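Local coordinates for protein cytosine-specific methyltransferase (PDB 3G7U) that probably methylates cytosine in DNA at carbon 5, using S-adenosyl-L-methionine as the methyl donor, at residues F44-H49 / P235-D240; G77-Q82 / Q98-F103; I251-T256 / T320-A325. All coordinates share one frame; numbering follows the deposited sequence. Where two conformers were deposited one is given.

Contact 1. Residues F44-H49 / P235-D240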
ATOM      1  N   PHE A  44       4.732   5.277 -11.255  1.00 22.43           N
ATOM      2  CA  PHE A  44       3.589   6.015 -11.846  1.00 22.09           C
ATOM      3  C   PHE A  44       4.117   7.219 -12.650  1.00 23.66           C
ATOM      4  O   PHE A  44       3.888   8.374 -12.273  1.00 24.14           O
ATOM      5  CB  PHE A  44       2.623   6.506 -10.753  1.00 22.37           C
ATOM      6  CG  PHE A  44       1.971   5.400  -9.985  1.00 22.23           C
ATOM      7  CD1 PHE A  44       0.751   4.851 -10.403  1.00 25.79           C
ATOM      8  CD2 PHE A  44       2.623   4.849  -8.875  1.00 23.31           C
ATOM      9  CE1 PHE A  44       0.155   3.777  -9.680  1.00 25.50           C
ATOM     10  CE2 PHE A  44       2.060   3.779  -8.150  1.00 19.85           C
ATOM     11  CZ  PHE A  44       0.811   3.240  -8.562  1.00 21.58           C
ATOM     12  N   PRO A  45       4.841   6.960 -13.745  1.00 24.77           N
ATOM     13  CA  PRO A  45       5.531   8.063 -14.424  1.00 28.07           C
ATOM     14  C   PRO A  45       4.628   9.100 -15.055  1.00 29.90           C
ATOM     15  O   PRO A  45       5.116  10.182 -15.363  1.00 31.23           O
ATOM     16  CB  PRO A  45       6.377   7.367 -15.501  1.00 29.43           C
ATOM     17  CG  PRO A  45       5.751   6.074 -15.692  1.00 26.82           C
ATOM     18  CD  PRO A  45       5.062   5.675 -14.424  1.00 30.34           C
ATOM     19  N   ARG A  46       3.331   8.822 -15.197  1.00 31.72           N
ATOM     20  CA  ARG A  46       2.409   9.792 -15.797  0.50 32.13           C
ATOM     21  C   ARG A  46       1.570  10.561 -14.783  1.00 33.74           C
ATOM     22  O   ARG A  46       0.825  11.457 -15.157  1.00 35.16           O
ATOM     23  CB  ARG A  46       1.501   9.134 -16.837  0.50 34.30           C
ATOM     24  CG  ARG A  46       2.144   7.992 -17.616  0.50 37.50           C
ATOM     25  CD  ARG A  46       3.009   8.402 -18.804  0.50 41.81           C
ATOM     26  NE  ARG A  46       2.799   7.503 -19.946  0.50 45.62           N
ATOM     27  CZ  ARG A  46       3.293   6.268 -20.081  0.50 50.60           C
ATOM     28  NH1 ARG A  46       4.060   5.710 -19.143  0.50 48.49           N
ATOM     29  NH2 ARG A  46       3.008   5.570 -21.173  0.50 48.83           N
ATOM     30  N   SER A  47       1.690  10.226 -13.494  1.00 26.38           N
ATOM     31  CA  SER A  47       1.031  11.020 -12.472  1.00 24.75           C
ATOM     32  C   SER A  47       1.865  12.244 -12.199  1.00 23.19           C
ATOM     33  O   SER A  47       3.075  12.187 -12.360  1.00 26.55           O
ATOM     34  CB  SER A  47       0.914  10.205 -11.173  1.00 27.29           C
ATOM     35  OG  SER A  47       0.155   9.040 -11.448  1.00 27.30           O
ATOM     36  N   LEU A  48       1.249  13.335 -11.769  1.00 24.66           N
ATOM     37  CA  LEU A  48       2.001  14.493 -11.319  1.00 24.92           C
ATOM     38  C   LEU A  48       2.511  14.190  -9.913  1.00 25.07           C
ATOM     39  O   LEU A  48       1.835  13.501  -9.177  1.00 26.29           O
ATOM     40  CB  LEU A  48       1.117  15.726 -11.227  1.00 24.38           C
ATOM     41  CG  LEU A  48       0.568  16.192 -12.576  1.00 26.49           C
ATOM     42  CD1 LEU A  48      -0.202  17.484 -12.319  1.00 28.93           C
ATOM     43  CD2 LEU A  48       1.740  16.442 -13.479  1.00 26.51           C
ATOM     44  N   HIS A  49       3.688  14.700  -9.569  1.00 21.73           N
ATOM     45  CA  HIS A  49       4.261  14.463  -8.223  1.00 18.73           C
ATOM     46  C   HIS A  49       4.568  15.737  -7.549  1.00 22.57           C
ATOM     47  O   HIS A  49       5.320  16.567  -8.083  1.00 26.48           O
ATOM     48  CB  HIS A  49       5.500  13.569  -8.346  1.00 21.12           C
ATOM     49  CG  HIS A  49       5.147  12.178  -8.720  1.00 19.00           C
ATOM     50  ND1 HIS A  49       5.057  11.751 -10.031  1.00 20.89           N
ATOM     51  CD2 HIS A  49       4.724  11.139  -7.959  1.00 22.17           C
ATOM     52  CE1 HIS A  49       4.603  10.512 -10.061  1.00 23.39           C
ATOM     53  NE2 HIS A  49       4.386  10.121  -8.816  1.00 20.40           N
ATOM     54  N   PRO A 235      -2.048  -1.458 -14.902  1.00 29.64           N
ATOM     55  CA  PRO A 235      -2.967  -0.435 -15.435  1.00 29.81           C
ATOM     56  C   PRO A 235      -2.330   0.396 -16.525  1.00 30.88           C
ATOM     57  O   PRO A 235      -1.092   0.478 -16.622  1.00 31.87           O
ATOM     58  CB  PRO A 235      -3.309   0.416 -14.200  1.00 28.18           C
ATOM     59  CG  PRO A 235      -3.009  -0.501 -13.040  1.00 26.49           C
ATOM     60  CD  PRO A 235      -1.788  -1.227 -13.467  1.00 28.00           C
ATOM     61  N   ARG A 236      -3.171   0.975 -17.382  1.00 34.82           N
ATOM     62  CA  ARG A 236      -2.696   1.791 -18.491  1.00 39.55           C
ATOM     63  C   ARG A 236      -1.838   2.917 -17.930  1.00 32.58           C
ATOM     64  O   ARG A 236      -2.186   3.521 -16.899  1.00 35.10           O
ATOM     65  CB  ARG A 236      -3.889   2.351 -19.292  1.00 41.16           C
ATOM     66  CG  ARG A 236      -3.544   3.186 -20.536  1.00 49.72           C
ATOM     67  CD  ARG A 236      -4.822   3.605 -21.294  1.00 53.31           C
ATOM     68  NE  ARG A 236      -5.885   3.964 -20.350  1.00 66.94           N
ATOM     69  CZ  ARG A 236      -6.147   5.198 -19.915  1.00 74.04           C
ATOM     70  NH1 ARG A 236      -7.130   5.384 -19.037  1.00 76.39           N
ATOM     71  NH2 ARG A 236      -5.447   6.247 -20.356  1.00 74.66           N
ATOM     72  N   ASN A 237      -0.679   3.118 -18.560  1.00 29.39           N
ATOM     73  CA  ASN A 237       0.265   4.208 -18.236  1.00 32.85           C
ATOM     74  C   ASN A 237       1.047   4.038 -16.915  1.00 32.98           C
ATOM     75  O   ASN A 237       1.812   4.912 -16.515  1.00 35.10           O
ATOM     76  CB  ASN A 237      -0.429   5.566 -18.266  1.00 39.30           C
ATOM     77  CG  ASN A 237      -0.903   5.941 -19.657  1.00 42.02           C
ATOM     78  OD1 ASN A 237      -0.160   5.825 -20.625  1.00 46.44           O
ATOM     79  ND2 ASN A 237      -2.147   6.375 -19.752  1.00 47.84           N
ATOM     80  N   VAL A 238       0.878   2.889 -16.274  1.00 28.94           N
ATOM     81  CA  VAL A 238       1.520   2.628 -14.981  1.00 28.02           C
ATOM     82  C   VAL A 238       2.697   1.691 -15.213  1.00 29.98           C
ATOM     83  O   VAL A 238       2.646   0.853 -16.108  1.00 31.87           O
ATOM     84  CB  VAL A 238       0.465   2.035 -14.013  1.00 27.57           C
ATOM     85  CG1 VAL A 238       1.087   1.406 -12.756  1.00 27.13           C
ATOM     86  CG2 VAL A 238      -0.586   3.139 -13.673  1.00 29.76           C
ATOM     87  N   GLY A 239       3.767   1.826 -14.433  1.00 23.48           N
ATOM     88  CA  GLY A 239       4.838   0.816 -14.478  1.00 23.61           C
ATOM     89  C   GLY A 239       6.178   1.336 -14.970  1.00 27.78           C
ATOM     90  O   GLY A 239       6.246   2.120 -15.911  1.00 29.91           O
ATOM     91  N   ASP A 240       7.251   0.895 -14.331  1.00 24.14           N
ATOM     92  CA  ASP A 240       8.600   1.193 -14.767  1.00 27.83           C
ATOM     93  C   ASP A 240       8.905   0.321 -15.997  1.00 28.49           C
ATOM     94  O   ASP A 240       8.771  -0.897 -15.961  1.00 28.05           O
ATOM     95  CB  ASP A 240       9.574   0.903 -13.621  1.00 29.15           C
ATOM     96  CG  ASP A 240      11.034   1.058 -14.022  1.00 31.62           C
ATOM     97  OD1 ASP A 240      11.448   2.186 -14.364  1.00 30.95           O
ATOM     98  OD2 ASP A 240      11.768   0.056 -13.946  1.00 27.37           O
TER
HETATM   99  O   HOH W   1       1.718   6.584 -14.542  1.00 33.42           O
HETATM  100  O   HOH W   2       4.697   3.412 -17.985  1.00 45.55           O
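Phe44 and Val238 meet because their first torsions carry them alongside each other: chi1 of -63° sets the Phe44 CG anti to its carbonyl carbon, and chi1 of 166° leaves Val238 CG2 anti to the carbonyl carbon, beside the backbone N and facing the ring. Both side chains point the same way, and Phe44 CD1 lies 3.9 Å from Val238 CG2, an oblique apolar contact. The setting is a meeting of two reverse turns at the border of the Rossmann-like domain. One is a type I turn from Phe44 to Ser47, leading from helix 34-43 to the outermost strand 48-50; the other is a type II turn from Pro235 to Val238 on the way to helix 241-248, with Asn237 at the corner that takes a positive phi. Behind the apolar pair, Phe44 also packs on Leu17 and stacks on His40, while Val238 touches Trp333. Toward the surface the join changes character. Pro45 lays its CD 3.9 Å from Asn237 O, and, in the conformer given of two deposited, Arg46 CG lies 3.3 Å from Asn237 O. The guanidinium crosses above Asn237, but its approach to OD1 is too poorly angled for a hydrogen bond. Gly239 adds a backbone bond to Asn43 of helix 34-43. Between the segments, two waters make the polar links. One donates to Gly239 O at 2.9 Å and accepts only weakly from Arg46 NH1 at 2.7 Å, a bond of that conformer; the other accepts from Arg46 N at 2.8 Å and donates to Asn237 O at 2.6 Å.

Contact 2. Residues G77-Q82 / Q98-F103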
ATOM      1  N   GLY A  77      -6.251   8.843   0.418  1.00 18.48           N
ATOM      2  CA  GLY A  77      -4.948   9.035   1.024  1.00 17.13           C
ATOM      3  C   GLY A  77      -4.861   8.432   2.407  1.00 17.81           C
ATOM      4  O   GLY A  77      -5.826   7.832   2.889  1.00 21.93           O
ATOM      5  N   GLY A  78      -3.725   8.649   3.045  1.00 19.03           N
ATOM      6  CA  GLY A  78      -3.514   8.217   4.439  1.00 20.92           C
ATOM      7  C   GLY A  78      -3.243   9.374   5.380  1.00 25.23           C
ATOM      8  O   GLY A  78      -2.096   9.654   5.667  1.00 27.94           O
ATOM      9  N   PRO A  79      -4.291  10.019   5.915  1.00 24.16           N
ATOM     10  CA  PRO A  79      -4.023  11.134   6.798  1.00 28.40           C
ATOM     11  C   PRO A  79      -3.280  10.634   8.037  1.00 30.99           C
ATOM     12  O   PRO A  79      -3.672   9.616   8.611  1.00 31.39           O
ATOM     13  CB  PRO A  79      -5.415  11.635   7.167  1.00 26.57           C
ATOM     14  CG  PRO A  79      -6.310  10.582   6.882  1.00 28.81           C
ATOM     15  CD  PRO A  79      -5.738   9.817   5.735  1.00 23.01           C
ATOM     16  N   PRO A  80      -2.201  11.325   8.426  1.00 32.50           N
ATOM     17  CA  PRO A  80      -1.427  10.884   9.580  1.00 32.31           C
ATOM     18  C   PRO A  80      -2.210  11.147  10.845  1.00 33.91           C
ATOM     19  O   PRO A  80      -3.143  11.934  10.867  1.00 34.11           O
ATOM     20  CB  PRO A  80      -0.187  11.785   9.550  1.00 36.25           C
ATOM     21  CG  PRO A  80      -0.209  12.476   8.217  1.00 30.63           C
ATOM     22  CD  PRO A  80      -1.646  12.554   7.846  1.00 30.81           C
ATOM     23  N   CYS A  81      -1.832  10.468  11.903  1.00 35.42           N
ATOM     24  CA  CYS A  81      -2.496  10.628  13.156  1.00 39.37           C
ATOM     25  C   CYS A  81      -1.428  10.341  14.181  1.00 42.36           C
ATOM     26  O   CYS A  81      -0.584   9.486  13.940  1.00 42.55           O
ATOM     27  CB  CYS A  81      -3.622   9.596  13.238  1.00 41.63           C
ATOM     28  SG  CYS A  81      -4.505   9.557  14.779  1.00 39.81           S
ATOM     29  N   GLN A  82      -1.461  11.059  15.308  1.00 44.25           N
ATOM     30  CA  GLN A  82      -0.587  10.781  16.464  1.00 48.18           C
ATOM     31  C   GLN A  82      -0.689   9.304  16.918  1.00 48.22           C
ATOM     32  O   GLN A  82       0.330   8.671  17.203  1.00 48.93           O
ATOM     33  CB  GLN A  82      -0.906  11.747  17.610  1.00 47.55           C
ATOM     34  CG  GLN A  82      -0.060  11.558  18.876  1.00 55.22           C
ATOM     35  CD  GLN A  82      -0.545  12.393  20.066  1.00 53.60           C
ATOM     36  OE1 GLN A  82      -1.310  13.358  19.917  1.00 56.73           O
ATOM     37  NE2 GLN A  82      -0.090  12.020  21.259  1.00 59.77           N
ATOM     38  N   GLN A  98      -2.529  17.810  13.189  1.00 34.18           N
ATOM     39  CA  GLN A  98      -2.804  18.908  12.265  1.00 33.98           C
ATOM     40  C   GLN A  98      -2.935  18.394  10.846  1.00 32.77           C
ATOM     41  O   GLN A  98      -3.890  18.740  10.163  1.00 34.98           O
ATOM     42  CB  GLN A  98      -1.743  20.005  12.350  1.00 38.23           C
ATOM     43  CG  GLN A  98      -2.011  20.999  13.493  1.00 51.61           C
ATOM     44  CD  GLN A  98      -0.735  21.603  14.068  1.00 57.86           C
ATOM     45  OE1 GLN A  98       0.337  20.990  14.025  1.00 64.84           O
ATOM     46  NE2 GLN A  98      -0.847  22.808  14.623  1.00 60.58           N
ATOM     47  N   LEU A  99      -2.016  17.541  10.408  1.00 29.17           N
ATOM     48  CA  LEU A  99      -2.108  16.984   9.039  1.00 27.39           C
ATOM     49  C   LEU A  99      -3.385  16.190   8.758  1.00 29.80           C
ATOM     50  O   LEU A  99      -3.919  16.200   7.632  1.00 27.74           O
ATOM     51  CB  LEU A  99      -0.860  16.157   8.686  1.00 27.55           C
ATOM     52  CG  LEU A  99       0.447  16.959   8.589  1.00 31.98           C
ATOM     53  CD1 LEU A  99       1.641  16.035   8.546  1.00 35.12           C
ATOM     54  CD2 LEU A  99       0.449  17.923   7.411  1.00 29.42           C
ATOM     55  N   TYR A 100      -3.868  15.485   9.783  1.00 27.26           N
ATOM     56  CA  TYR A 100      -5.142  14.775   9.710  1.00 28.57           C
ATOM     57  C   TYR A 100      -6.270  15.697   9.290  1.00 26.79           C
ATOM     58  O   TYR A 100      -7.051  15.381   8.392  1.00 28.41           O
ATOM     59  CB  TYR A 100      -5.473  14.163  11.091  1.00 28.65           C
ATOM     60  CG  TYR A 100      -6.696  13.278  11.082  1.00 30.67           C
ATOM     61  CD1 TYR A 100      -6.601  11.947  10.684  1.00 29.67           C
ATOM     62  CD2 TYR A 100      -7.953  13.763  11.465  1.00 34.39           C
ATOM     63  CE1 TYR A 100      -7.702  11.127  10.640  1.00 30.97           C
ATOM     64  CE2 TYR A 100      -9.087  12.920  11.421  1.00 31.63           C
ATOM     65  CZ  TYR A 100      -8.930  11.598  11.016  1.00 33.35           C
ATOM     66  OH  TYR A 100      -9.996  10.731  10.957  1.00 34.83           O
ATOM     67  N   MET A 101      -6.349  16.839   9.981  1.00 29.00           N
ATOM     68  CA  MET A 101      -7.382  17.838   9.730  1.00 30.54           C
ATOM     69  C   MET A 101      -7.258  18.494   8.352  1.00 28.15           C
ATOM     70  O   MET A 101      -8.275  18.829   7.743  1.00 28.11           O
ATOM     71  CB  MET A 101      -7.333  18.918  10.810  1.00 28.77           C
ATOM     72  CG  MET A 101      -7.907  18.513  12.194  1.00 40.76           C
ATOM     73  SD  MET A 101      -9.626  17.944  12.176  1.00 42.04           S
ATOM     74  CE  MET A 101     -10.449  19.029  10.994  1.00 33.97           C
ATOM     75  N   HIS A 102      -6.021  18.639   7.859  1.00 28.19           N
ATOM     76  CA  HIS A 102      -5.766  19.201   6.503  1.00 24.98           C
ATOM     77  C   HIS A 102      -6.254  18.302   5.396  1.00 25.14           C
ATOM     78  O   HIS A 102      -6.679  18.786   4.343  1.00 24.60           O
ATOM     79  CB  HIS A 102      -4.272  19.480   6.297  1.00 23.70           C
ATOM     80  CG  HIS A 102      -3.758  20.645   7.079  1.00 26.93           C
ATOM     81  ND1 HIS A 102      -4.288  21.909   6.961  1.00 32.97           N
ATOM     82  CD2 HIS A 102      -2.774  20.733   8.004  1.00 31.39           C
ATOM     83  CE1 HIS A 102      -3.639  22.729   7.768  1.00 32.08           C
ATOM     84  NE2 HIS A 102      -2.727  22.039   8.424  1.00 31.88           N
ATOM     85  N   PHE A 103      -6.186  16.982   5.600  1.00 23.33           N
ATOM     86  CA  PHE A 103      -6.769  16.054   4.635  1.00 23.97           C
ATOM     87  C   PHE A 103      -8.239  16.401   4.440  1.00 23.05           C
ATOM     88  O   PHE A 103      -8.741  16.496   3.305  1.00 23.21           O
ATOM     89  CB  PHE A 103      -6.647  14.564   5.083  1.00 22.37           C
ATOM     90  CG  PHE A 103      -7.229  13.561   4.108  1.00 19.17           C
ATOM     91  CD1 PHE A 103      -6.443  13.035   3.104  1.00 24.87           C
ATOM     92  CD2 PHE A 103      -8.548  13.086   4.245  1.00 18.69           C
ATOM     93  CE1 PHE A 103      -6.970  12.118   2.223  1.00 20.60           C
ATOM     94  CE2 PHE A 103      -9.079  12.183   3.371  1.00 18.93           C
ATOM     95  CZ  PHE A 103      -8.302  11.684   2.365  1.00 22.45           C
TER
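Pro79 fits against two aromatic side chains of helix 94-110, and here the packing is tight. Its CB lies 3.7 Å from Tyr100 CD1 and 3.8 Å from Phe103 CB, while its CD stands over the centre of the Phe103 ring in a CH-pi contact. Phe103 reaches that position with CG anti to its backbone N (chi1 -180°), and its CE1 comes 3.8 Å from Gly77 N, where glycine brings the strand end close to the ring. Pro80 packs as closely, its CG 3.8 Å from Leu99 CB, and Pro80 O sits at the edge of the Tyr100 ring, 3.2 Å from Tyr100 CB. The loose side is at Cys81, partly exposed, whose side chain comes no nearer than 4.6 Å to the helix segment. Residues 77-82 form the Pro-Cys loop of the C5-methyltransferase family, with Cys81 the predicted active-site residue. The loop follows strand 74-77, and helix 94-110 is the connection of the beta-alpha-beta crossover to strand 114-119. Tyr100 OH bonds to a glycerol, probably from the crystallisation liquor. Between the two segments the chemistry is almost wholly apolar, which implies that shape and van der Waals contact, rather than directional bonds, seat the prolines that precede Cys81.

Contact 3. Residues I251-T256 / T320-A325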
ATOM      1  N   ILE A 251      12.696 -11.985 -14.909  1.00 24.12           N
ATOM      2  CA  ILE A 251      13.676 -11.313 -14.053  1.00 25.72           C
ATOM      3  C   ILE A 251      13.043 -10.177 -13.251  1.00 26.60           C
ATOM      4  O   ILE A 251      12.379  -9.311 -13.812  1.00 26.05           O
ATOM      5  CB  ILE A 251      14.824 -10.783 -14.900  1.00 21.87           C
ATOM      6  CG1 ILE A 251      15.638 -11.979 -15.454  1.00 21.71           C
ATOM      7  CG2 ILE A 251      15.771  -9.859 -14.099  1.00 23.29           C
ATOM      8  CD1 ILE A 251      16.501 -11.617 -16.649  1.00 22.79           C
ATOM      9  N   ILE A 252      13.283 -10.186 -11.944  1.00 21.07           N
ATOM     10  CA  ILE A 252      12.675  -9.163 -11.068  1.00 18.81           C
ATOM     11  C   ILE A 252      13.730  -8.601 -10.085  1.00 24.83           C
ATOM     12  O   ILE A 252      14.775  -9.207  -9.876  1.00 21.35           O
ATOM     13  CB  ILE A 252      11.479  -9.709 -10.323  1.00 19.07           C
ATOM     14  CG1 ILE A 252      11.922 -10.698  -9.218  1.00 20.17           C
ATOM     15  CG2 ILE A 252      10.395 -10.359 -11.293  1.00 21.59           C
ATOM     16  CD1 ILE A 252      10.793 -11.257  -8.394  1.00 23.37           C
ATOM     17  N   SER A 253      13.464  -7.408  -9.535  1.00 21.96           N
ATOM     18  CA  SER A 253      14.417  -6.701  -8.660  1.00 20.90           C
ATOM     19  C   SER A 253      14.128  -7.087  -7.209  1.00 21.61           C
ATOM     20  O   SER A 253      13.102  -7.711  -6.926  1.00 19.45           O
ATOM     21  CB  SER A 253      14.291  -5.175  -8.831  1.00 20.02           C
ATOM     22  OG  SER A 253      12.977  -4.729  -8.471  1.00 19.97           O
ATOM     23  N   GLY A 254      15.054  -6.730  -6.314  1.00 21.85           N
ATOM     24  CA  GLY A 254      14.854  -6.794  -4.862  1.00 22.45           C
ATOM     25  C   GLY A 254      15.175  -8.104  -4.206  1.00 20.56           C
ATOM     26  O   GLY A 254      14.789  -8.320  -3.055  1.00 18.68           O
ATOM     27  N   CYS A 255      15.889  -8.993  -4.902  1.00 19.44           N
ATOM     28  CA  CYS A 255      16.208 -10.288  -4.332  1.00 19.20           C
ATOM     29  C   CYS A 255      17.579 -10.205  -3.634  1.00 24.82           C
ATOM     30  O   CYS A 255      18.525 -10.878  -4.005  1.00 25.75           O
ATOM     31  CB  CYS A 255      16.199 -11.384  -5.406  1.00 21.98           C
ATOM     32  SG  CYS A 255      14.561 -11.562  -6.169  1.00 27.90           S
ATOM     33  N   THR A 256      17.678  -9.332  -2.638  1.00 24.42           N
ATOM     34  CA  THR A 256      18.934  -9.093  -1.965  1.00 27.76           C
ATOM     35  C   THR A 256      18.833  -9.541  -0.516  1.00 25.69           C
ATOM     36  O   THR A 256      17.897  -9.181   0.208  1.00 25.14           O
ATOM     37  CB  THR A 256      19.404  -7.598  -2.077  1.00 34.23           C
ATOM     38  OG1 THR A 256      20.160  -7.192  -0.920  1.00 45.91           O
ATOM     39  CG2 THR A 256      18.279  -6.680  -2.316  1.00 32.13           C
ATOM     40  N   THR A 320      13.859 -11.057   2.095  1.00 20.89           N
ATOM     41  CA  THR A 320      14.376 -10.038   1.225  1.00 21.26           C
ATOM     42  C   THR A 320      13.301  -8.978   1.007  1.00 18.74           C
ATOM     43  O   THR A 320      12.114  -9.203   1.287  1.00 16.77           O
ATOM     44  CB  THR A 320      14.731 -10.608  -0.159  1.00 22.06           C
ATOM     45  OG1 THR A 320      13.534 -11.057  -0.774  1.00 20.00           O
ATOM     46  CG2 THR A 320      15.692 -11.769  -0.044  1.00 22.59           C
ATOM     47  N   PRO A 321      13.710  -7.793   0.543  1.00 17.73           N
ATOM     48  CA  PRO A 321      12.664  -6.813   0.197  1.00 18.77           C
ATOM     49  C   PRO A 321      11.627  -7.357  -0.789  1.00 21.56           C
ATOM     50  O   PRO A 321      10.434  -7.047  -0.674  1.00 20.02           O
ATOM     51  CB  PRO A 321      13.473  -5.678  -0.460  1.00 19.06           C
ATOM     52  CG  PRO A 321      14.788  -5.746   0.176  1.00 19.10           C
ATOM     53  CD  PRO A 321      15.068  -7.238   0.434  1.00 15.26           C
ATOM     54  N   ARG A 322      12.058  -8.138  -1.775  1.00 19.00           N
ATOM     55  CA  ARG A 322      11.074  -8.628  -2.742  1.00 17.27           C
ATOM     56  C   ARG A 322      10.109  -9.615  -2.082  1.00 19.32           C
ATOM     57  O   ARG A 322       8.924  -9.611  -2.377  1.00 19.51           O
ATOM     58  CB  ARG A 322      11.740  -9.268  -3.970  1.00 20.13           C
ATOM     59  CG  ARG A 322      10.781  -9.872  -5.036  1.00 21.21           C
ATOM     60  CD  ARG A 322       9.737  -8.893  -5.588  1.00 19.04           C
ATOM     61  NE  ARG A 322      10.349  -7.786  -6.305  1.00 19.32           N
ATOM     62  CZ  ARG A 322       9.717  -6.659  -6.625  1.00 21.77           C
ATOM     63  NH1 ARG A 322       8.423  -6.505  -6.332  1.00 20.01           N
ATOM     64  NH2 ARG A 322      10.366  -5.701  -7.285  1.00 20.26           N
ATOM     65  N   GLU A 323      10.606 -10.405  -1.135  1.00 20.34           N
ATOM     66  CA  GLU A 323       9.726 -11.309  -0.388  1.00 24.33           C
ATOM     67  C   GLU A 323       8.714 -10.548   0.448  1.00 23.66           C
ATOM     68  O   GLU A 323       7.535 -10.909   0.458  1.00 21.81           O
ATOM     69  CB  GLU A 323      10.552 -12.261   0.492  1.00 20.68           C
ATOM     70  CG  GLU A 323      11.288 -13.314  -0.380  1.00 21.53           C
ATOM     71  CD  GLU A 323      12.405 -14.094   0.336  1.00 27.56           C
ATOM     72  OE1 GLU A 323      12.827 -13.707   1.447  1.00 23.58           O
ATOM     73  OE2 GLU A 323      12.898 -15.103  -0.250  1.00 24.89           O
ATOM     74  N   ALA A 324       9.163  -9.493   1.130  1.00 21.16           N
ATOM     75  CA  ALA A 324       8.260  -8.632   1.862  1.00 21.21           C
ATOM     76  C   ALA A 324       7.208  -7.989   0.950  1.00 24.84           C
ATOM     77  O   ALA A 324       6.011  -7.893   1.337  1.00 23.31           O
ATOM     78  CB  ALA A 324       9.042  -7.558   2.594  1.00 19.24           C
ATOM     79  N   ALA A 325       7.642  -7.545  -0.228  1.00 19.68           N
ATOM     80  CA  ALA A 325       6.735  -6.924  -1.234  1.00 19.21           C
ATOM     81  C   ALA A 325       5.671  -7.912  -1.623  1.00 22.00           C
ATOM     82  O   ALA A 325       4.484  -7.563  -1.709  1.00 21.06           O
ATOM     83  CB  ALA A 325       7.497  -6.496  -2.472  1.00 18.94           C
TER
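Gly254 passes the first turn of helix 321-328 with its CA 4.7 Å from that of Arg322, and its positive phi swings the chain from strand 251-252 into an inverse gamma turn centred on Cys255. Gly254 O accepts from Arg322 N at 3.0 Å, the donor standing above the carbonyl plane. Arg322 itself then curls back to the neighbouring residue: its CG leaves anti to the backbone N (chi1 178°), and the chain bends at chi2 and chi3. NE donates to Ser253 O at 2.8 Å in a nearly straight bond (169°), while NH2 donates to Ser253 OG at 3.0 Å. Both partners lie in the guanidinium plane, so serine is gripped side-on, one nitrogen to each oxygen. Ile252 CD1 packs 3.6 Å from Arg322 CG, against the aliphatic part of the side chain. At the helix start, Thr320 and Glu323 form a capping box, each backbone N bonded to the other's side chain; Thr320 CG2 also lies 3.4 Å from Thr256 O. This Thr-Pro-Arg-Glu sequence belongs to motif IX of the C5-methyltransferase family. NH2 also bonds to Phe334 O, so that neutral oxygens meet NE and NH2 and their dipoles would help to stabilise the buried charge; the acidic Asp332 packs nearby and may add to the compensation, while Gly254 O satisfies an N-H that the first helical turn cannot pair internally.

In the fold
Followed from the N terminus, the chain reaches contact 1 first, at the turn entering edge strand 48-50, but that contact closes only when residues 235-240 return some 186 residues later. Within this long excursion, contact 2 opens and closes locally, joining the loop after strand 74-77 to helix 94-110 within the crossover. Contact 3 follows in series: residues 251-256 are met by 320-325, closing a loop with 63 residues between the segments. None of the three touches another; contacts 2 and 3, centres 31 Å apart, lie on opposite sides of the chain's centre. Contact 1 thus joins the main sheet's border to the later part of the chain, where contact 3 joins the strand 251-252 region to the start of helix 321-328.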